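Local coordinates for putative branched-chain amino acid ABC transporter, periplasmic branched-chain amino acid-binding protein (Pseudomonas protegens Pf-5, PDB 4RU0) that probably captures branched-chain amino acids or related small solutes in the periplasm and hands them to an ABC transporter for import, at residues L155-Y158 against S159-S162; A225-R228 against Q229-Q232. All coordinates share one frame; numbering follows the deposited sequence.

How the contacts relate
Two local contacts, both between neighbours on a single helix, illustrate how one secondary structure serves different places in an alpha/beta binding protein. Contact 1 comes first along the chain, where the loop through Leu155 and Thr156 turns into helix 157-172, and it closes the first turn of that helix near the bound pentaoxaheptadecane. Contact 2 follows in series, within helix 224-233, after strands 182-188 and 210-216. Neither closes a long loop, and neither nests in nor crosses the other: their centres lie 26 Å apart and their nearest atoms about 16 Å. Contact 1 shapes a helix start near the ligand pocket; contact 2 lies in a peripheral helix packed on the sheet.

Contact 1. Residues L155-Y158 against S159-S162; sequences LTFY and SEAS
Thr156 and Ser159 open the polar part of this helix start. Thr156 OG1 takes a weak but nearly straight bond from Ser159 N (3.3 Å, 174°), the hydroxyl being held between the backbone N and the carbonyl carbon (chi1 65°), where it faces the first turn. A water 2.6 Å from Thr156 OG1 also gives a weak bond to Ser159 OG, whose stronger partner is the carboxylate of Glu392; that same carboxylate accepts from Thr156 N. Backbone bonds then take over, Glu160 N to Thr156 O at 2.9 Å and Ala161 N to Phe157 O at 3.1 Å.

Apolar contact is supplied by Leu155. Its two methyls divide the work: CD1 rests on Ser159 CB at 3.7 Å, while CD2 meets Glu160 CB and CG, the two side chains crossing at about a right angle.

Carboxylate and ring form the third kind of contact. Glu160 runs beside Phe157, pointing the same way, and brings OE1 to the ring edge, 3.4 Å from Phe157 CD1, with the two planes 35° apart. OE2 accepts a hydrogen bond from Ile268 N. OE1 has a long, weak ion pair with Arg241, itself in cation-pi contact with Phe157, and lies near the like charge of Asp267, so Arg241 may offset the negative charge only in part.

The whole is an N-cap by threonine, placed close to the ligand pocket, where Phe157 packs edge-to-face with the pocket residue Tyr192.

Contact 2. Residues A225-R228 against Q229-Q232; sequences AQWR and QIRQ
Gln229 N gives the shortest polar bond of this turn, reaching Ala225 O at 2.9 Å. Three more of the same i to i+4 kind follow: Ile230 N to Gln226 O, Arg231 N to Trp227 O and Gln232 N to Arg228 O. They are not equivalent in direction, for Arg231 N sits well above the carbonyl plane of Trp227 (41° out of it), whereas the other three donors are tilted less from theirs. The last carbonyl of the series, Arg228 O, is also lined by the side chain of Gln232, whose CG lies 3.4 Å from it.

Among the side chains, Trp227 and Ile230 carry the contact. They run side by side and point the same way, with the end of the isoleucine over one face of the indole. The CD1 methyl stands 3.6 Å from the centroid of the six-membered ring and only 16° off its normal, a clear CH-pi contact. Its closest ring atom is Trp227 CE3, and CG2 gives a second touch, 3.8 Å from that same CE3. With CG1 anti to the carbonyl carbon and the chain extended beyond it (chi2 165°), Ile230 carries CD1 out over the benzo ring. At the pyrrole end, Trp227 NE1 is bonded to Gln223 OE1, which should limit rocking of the indole.

Helix 224-233 lays Trp227 and Ile230, together with parts of Gln226 and Gln229, against its neighbours: Ile230 also meets Ile214 of strand 210-216, and Trp227 touches Leu186 of strand 182-188 and Ala250, Thr253 and Ala254 of helix 246-256. Gln226 NE2 bonds to Pro215 O of edge strand 210-216, and Arg231 NH1 to Phe257 O just past helix 246-256.

Contact 1. Residues L155-Y158 against S159-S162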
ATOM      1  N   LEU A 155      -5.157  -2.385  -0.679  1.00 24.24           N
ATOM      2  CA  LEU A 155      -4.705  -3.447  -1.533  1.00 22.52           C
ATOM      3  C   LEU A 155      -3.890  -4.495  -0.828  1.00 24.48           C
ATOM      4  O   LEU A 155      -2.831  -4.214  -0.345  1.00 29.32           O
ATOM      5  CB  LEU A 155      -3.909  -2.855  -2.698  1.00 30.54           C
ATOM      6  CG  LEU A 155      -3.654  -3.792  -3.866  1.00 24.06           C
ATOM      7  CD1 LEU A 155      -4.952  -4.182  -4.525  1.00 24.01           C
ATOM      8  CD2 LEU A 155      -2.721  -3.162  -4.859  1.00 21.87           C
ATOM      9  N   THR A 156      -4.358  -5.721  -0.834  1.00 19.67           N
ATOM     10  CA  THR A 156      -3.540  -6.839  -0.415  1.00 18.13           C
ATOM     11  C   THR A 156      -2.873  -7.466  -1.621  1.00 17.21           C
ATOM     12  O   THR A 156      -3.334  -7.329  -2.727  1.00 24.08           O
ATOM     13  CB  THR A 156      -4.338  -7.914   0.313  1.00 23.67           C
ATOM     14  OG1 THR A 156      -5.271  -8.510  -0.580  1.00 25.00           O
ATOM     15  CG2 THR A 156      -5.067  -7.324   1.487  1.00 24.75           C
ATOM     16  N   PHE A 157      -1.785  -8.168  -1.386  1.00 19.66           N
ATOM     17  CA  PHE A 157      -1.088  -8.868  -2.457  1.00 18.07           C
ATOM     18  C   PHE A 157      -1.975  -9.892  -3.163  1.00 22.35           C
ATOM     19  O   PHE A 157      -1.769 -10.187  -4.344  1.00 16.11           O
ATOM     20  CB  PHE A 157       0.167  -9.539  -1.907  1.00 14.73           C
ATOM     21  CG  PHE A 157       1.186  -8.568  -1.386  1.00 15.16           C
ATOM     22  CD1 PHE A 157       1.584  -7.481  -2.156  1.00 15.77           C
ATOM     23  CD2 PHE A 157       1.729  -8.721  -0.116  1.00 28.68           C
ATOM     24  CE1 PHE A 157       2.523  -6.573  -1.675  1.00 26.28           C
ATOM     25  CE2 PHE A 157       2.664  -7.816   0.375  1.00 24.21           C
ATOM     26  CZ  PHE A 157       3.062  -6.741  -0.408  1.00 20.67           C
ATOM     27  N   TYR A 158      -2.973 -10.425  -2.463  1.00 17.13           N
ATOM     28  CA  TYR A 158      -3.916 -11.335  -3.110  1.00 25.32           C
ATOM     29  C   TYR A 158      -4.726 -10.583  -4.159  1.00 24.98           C
ATOM     30  O   TYR A 158      -4.826 -11.020  -5.304  1.00 24.96           O
ATOM     31  CB  TYR A 158      -4.850 -11.997  -2.093  1.00 16.97           C
ATOM     32  CG  TYR A 158      -4.264 -13.218  -1.423  1.00 23.41           C
ATOM     33  CD1 TYR A 158      -2.893 -13.353  -1.254  1.00 22.88           C
ATOM     34  CD2 TYR A 158      -5.083 -14.241  -0.957  1.00 29.63           C
ATOM     35  CE1 TYR A 158      -2.354 -14.469  -0.634  1.00 27.36           C
ATOM     36  CE2 TYR A 158      -4.552 -15.363  -0.338  1.00 29.53           C
ATOM     37  CZ  TYR A 158      -3.185 -15.471  -0.182  1.00 38.94           C
ATOM     38  OH  TYR A 158      -2.638 -16.579   0.432  1.00 45.93           O
ATOM     39  N   SER A 159      -5.301  -9.448  -3.768  1.00 25.88           N
ATOM     40  CA  SER A 159      -6.042  -8.615  -4.710  1.00 25.30           C
ATOM     41  C   SER A 159      -5.147  -8.106  -5.834  1.00 18.99           C
ATOM     42  O   SER A 159      -5.586  -7.987  -6.970  1.00 23.36           O
ATOM     43  CB  SER A 159      -6.685  -7.428  -3.993  1.00 20.82           C
ATOM     44  OG  SER A 159      -7.647  -7.858  -3.054  1.00 26.68           O
ATOM     45  N   GLU A 160      -3.895  -7.797  -5.503  1.00 29.17           N
ATOM     46  CA  GLU A 160      -2.958  -7.281  -6.491  1.00 27.42           C
ATOM     47  C   GLU A 160      -2.771  -8.292  -7.614  1.00 21.02           C
ATOM     48  O   GLU A 160      -2.742  -7.924  -8.789  1.00 22.27           O
ATOM     49  CB  GLU A 160      -1.607  -6.949  -5.863  1.00 17.09           C
ATOM     50  CG  GLU A 160      -0.693  -6.179  -6.807  1.00 17.45           C
ATOM     51  CD  GLU A 160       0.738  -6.103  -6.307  1.00 33.64           C
ATOM     52  OE1 GLU A 160       1.158  -7.003  -5.543  1.00 27.11           O
ATOM     53  OE2 GLU A 160       1.445  -5.145  -6.682  1.00 37.73           O
ATOM     54  N   ALA A 161      -2.660  -9.564  -7.245  1.00 24.01           N
ATOM     55  CA  ALA A 161      -2.553 -10.637  -8.221  1.00 18.00           C
ATOM     56  C   ALA A 161      -3.740 -10.596  -9.169  1.00 20.95           C
ATOM     57  O   ALA A 161      -3.568 -10.641 -10.387  1.00 26.09           O
ATOM     58  CB  ALA A 161      -2.468 -11.989  -7.528  1.00 17.00           C
ATOM     59  N   SER A 162      -4.940 -10.488  -8.606  1.00 19.81           N
ATOM     60  CA  SER A 162      -6.149 -10.437  -9.421  1.00 24.03           C
ATOM     61  C   SER A 162      -6.151  -9.247 -10.382  1.00 20.68           C
ATOM     62  O   SER A 162      -6.438  -9.415 -11.561  1.00 21.41           O
ATOM     63  CB  SER A 162      -7.391 -10.392  -8.536  1.00 21.24           C
ATOM     64  OG  SER A 162      -8.570 -10.494  -9.320  1.00 28.57           O
TER
HETATM   65  O   HOH W   1      -7.671  -9.068   0.192  1.00 16.86           O

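Contact 2. Residues A225-R228 against Q229-Q232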
ATOM      1  N   ALA A 225      20.349 -16.788 -14.318  1.00 23.94           N
ATOM      2  CA  ALA A 225      19.634 -18.047 -14.498  1.00 23.46           C
ATOM      3  C   ALA A 225      18.156 -17.771 -14.731  1.00 25.35           C
ATOM      4  O   ALA A 225      17.545 -18.333 -15.642  1.00 25.69           O
ATOM      5  CB  ALA A 225      19.832 -18.953 -13.299  1.00 24.87           C
ATOM      6  N   GLN A 226      17.601 -16.889 -13.907  1.00 19.34           N
ATOM      7  CA  GLN A 226      16.203 -16.505 -14.006  1.00 17.12           C
ATOM      8  C   GLN A 226      15.858 -15.958 -15.392  1.00 23.42           C
ATOM      9  O   GLN A 226      14.907 -16.418 -16.036  1.00 24.59           O
ATOM     10  CB  GLN A 226      15.859 -15.469 -12.927  1.00 16.41           C
ATOM     11  CG  GLN A 226      15.802 -16.022 -11.500  1.00 17.09           C
ATOM     12  CD  GLN A 226      17.170 -16.202 -10.862  1.00 35.55           C
ATOM     13  OE1 GLN A 226      18.207 -15.981 -11.494  1.00 31.94           O
ATOM     14  NE2 GLN A 226      17.176 -16.600  -9.599  1.00 20.24           N
ATOM     15  N   TRP A 227      16.638 -14.994 -15.869  1.00 16.88           N
ATOM     16  CA  TRP A 227      16.316 -14.358 -17.145  1.00 27.06           C
ATOM     17  C   TRP A 227      16.737 -15.210 -18.341  1.00 23.83           C
ATOM     18  O   TRP A 227      16.251 -15.005 -19.452  1.00 24.58           O
ATOM     19  CB  TRP A 227      16.939 -12.965 -17.206  1.00 17.14           C
ATOM     20  CG  TRP A 227      16.180 -12.036 -16.319  1.00 24.89           C
ATOM     21  CD1 TRP A 227      16.508 -11.655 -15.045  1.00 16.51           C
ATOM     22  CD2 TRP A 227      14.920 -11.428 -16.608  1.00 21.58           C
ATOM     23  NE1 TRP A 227      15.540 -10.824 -14.536  1.00 22.48           N
ATOM     24  CE2 TRP A 227      14.553 -10.668 -15.475  1.00 23.82           C
ATOM     25  CE3 TRP A 227      14.071 -11.441 -17.719  1.00 19.04           C
ATOM     26  CZ2 TRP A 227      13.373  -9.929 -15.424  1.00 13.54           C
ATOM     27  CZ3 TRP A 227      12.897 -10.707 -17.666  1.00 13.11           C
ATOM     28  CH2 TRP A 227      12.560  -9.959 -16.525  1.00 16.47           C
ATOM     29  N   ARG A 228      17.618 -16.180 -18.109  1.00 24.26           N
ATOM     30  CA  ARG A 228      17.918 -17.192 -19.119  1.00 26.91           C
ATOM     31  C   ARG A 228      16.697 -18.092 -19.280  1.00 24.92           C
ATOM     32  O   ARG A 228      16.320 -18.467 -20.384  1.00 19.20           O
ATOM     33  CB  ARG A 228      19.157 -18.006 -18.724  1.00 22.77           C
ATOM     34  CG  ARG A 228      19.458 -19.177 -19.619  1.00 24.50           C
ATOM     35  CD  ARG A 228      20.822 -19.792 -19.291  1.00 27.60           C
ATOM     36  NE  ARG A 228      20.820 -20.494 -18.008  1.00 56.66           N
ATOM     37  CZ  ARG A 228      21.443 -20.076 -16.906  1.00 49.78           C
ATOM     38  NH1 ARG A 228      22.144 -18.945 -16.910  1.00 50.45           N
ATOM     39  NH2 ARG A 228      21.377 -20.802 -15.796  1.00 42.05           N
ATOM     40  N   GLN A 229      16.069 -18.421 -18.160  1.00 24.45           N
ATOM     41  CA  GLN A 229      14.852 -19.208 -18.190  1.00 17.42           C
ATOM     42  C   GLN A 229      13.733 -18.450 -18.908  1.00 28.52           C
ATOM     43  O   GLN A 229      13.011 -19.017 -19.730  1.00 27.65           O
ATOM     44  CB  GLN A 229      14.415 -19.571 -16.779  1.00 17.17           C
ATOM     45  CG  GLN A 229      13.080 -20.290 -16.722  1.00 23.44           C
ATOM     46  CD  GLN A 229      12.703 -20.688 -15.311  1.00 19.32           C
ATOM     47  OE1 GLN A 229      13.548 -20.707 -14.417  1.00 37.28           O
ATOM     48  NE2 GLN A 229      11.427 -20.994 -15.098  1.00 22.92           N
ATOM     49  N   ILE A 230      13.609 -17.163 -18.599  1.00 23.99           N
ATOM     50  CA  ILE A 230      12.564 -16.329 -19.173  1.00 13.45           C
ATOM     51  C   ILE A 230      12.750 -16.158 -20.678  1.00 18.30           C
ATOM     52  O   ILE A 230      11.773 -16.172 -21.428  1.00 14.49           O
ATOM     53  CB  ILE A 230      12.522 -14.953 -18.473  1.00 15.84           C
ATOM     54  CG1 ILE A 230      11.890 -15.101 -17.086  1.00 15.79           C
ATOM     55  CG2 ILE A 230      11.753 -13.934 -19.301  1.00 12.24           C
ATOM     56  CD1 ILE A 230      12.119 -13.913 -16.168  1.00 11.91           C
ATOM     57  N   ARG A 231      13.993 -16.025 -21.135  1.00 20.22           N
ATOM     58  CA  ARG A 231      14.225 -15.940 -22.574  1.00 16.36           C
ATOM     59  C   ARG A 231      13.881 -17.267 -23.259  1.00 22.75           C
ATOM     60  O   ARG A 231      13.317 -17.265 -24.357  1.00 20.18           O
ATOM     61  CB  ARG A 231      15.666 -15.535 -22.888  1.00 20.67           C
ATOM     62  CG  ARG A 231      15.877 -15.183 -24.363  1.00 27.03           C
ATOM     63  CD  ARG A 231      17.320 -14.799 -24.648  1.00 37.98           C
ATOM     64  NE  ARG A 231      17.614 -14.693 -26.075  1.00 36.89           N
ATOM     65  CZ  ARG A 231      17.480 -13.580 -26.791  1.00 45.43           C
ATOM     66  NH1 ARG A 231      17.042 -12.467 -26.218  1.00 46.73           N
ATOM     67  NH2 ARG A 231      17.784 -13.576 -28.085  1.00 42.04           N
ATOM     68  N   GLN A 232      14.216 -18.390 -22.618  1.00 17.69           N
ATOM     69  CA  GLN A 232      13.865 -19.713 -23.144  1.00 23.30           C
ATOM     70  C   GLN A 232      12.352 -19.896 -23.258  1.00 18.48           C
ATOM     71  O   GLN A 232      11.842 -20.336 -24.283  1.00 19.84           O
ATOM     72  CB  GLN A 232      14.440 -20.826 -22.262  1.00 19.95           C
ATOM     73  CG  GLN A 232      15.922 -21.111 -22.449  1.00 34.00           C
ATOM     74  CD  GLN A 232      16.491 -21.951 -21.314  1.00 39.38           C
ATOM     75  OE1 GLN A 232      15.902 -22.035 -20.236  1.00 43.44           O
ATOM     76  NE2 GLN A 232      17.637 -22.576 -21.551  1.00 35.42           N
TER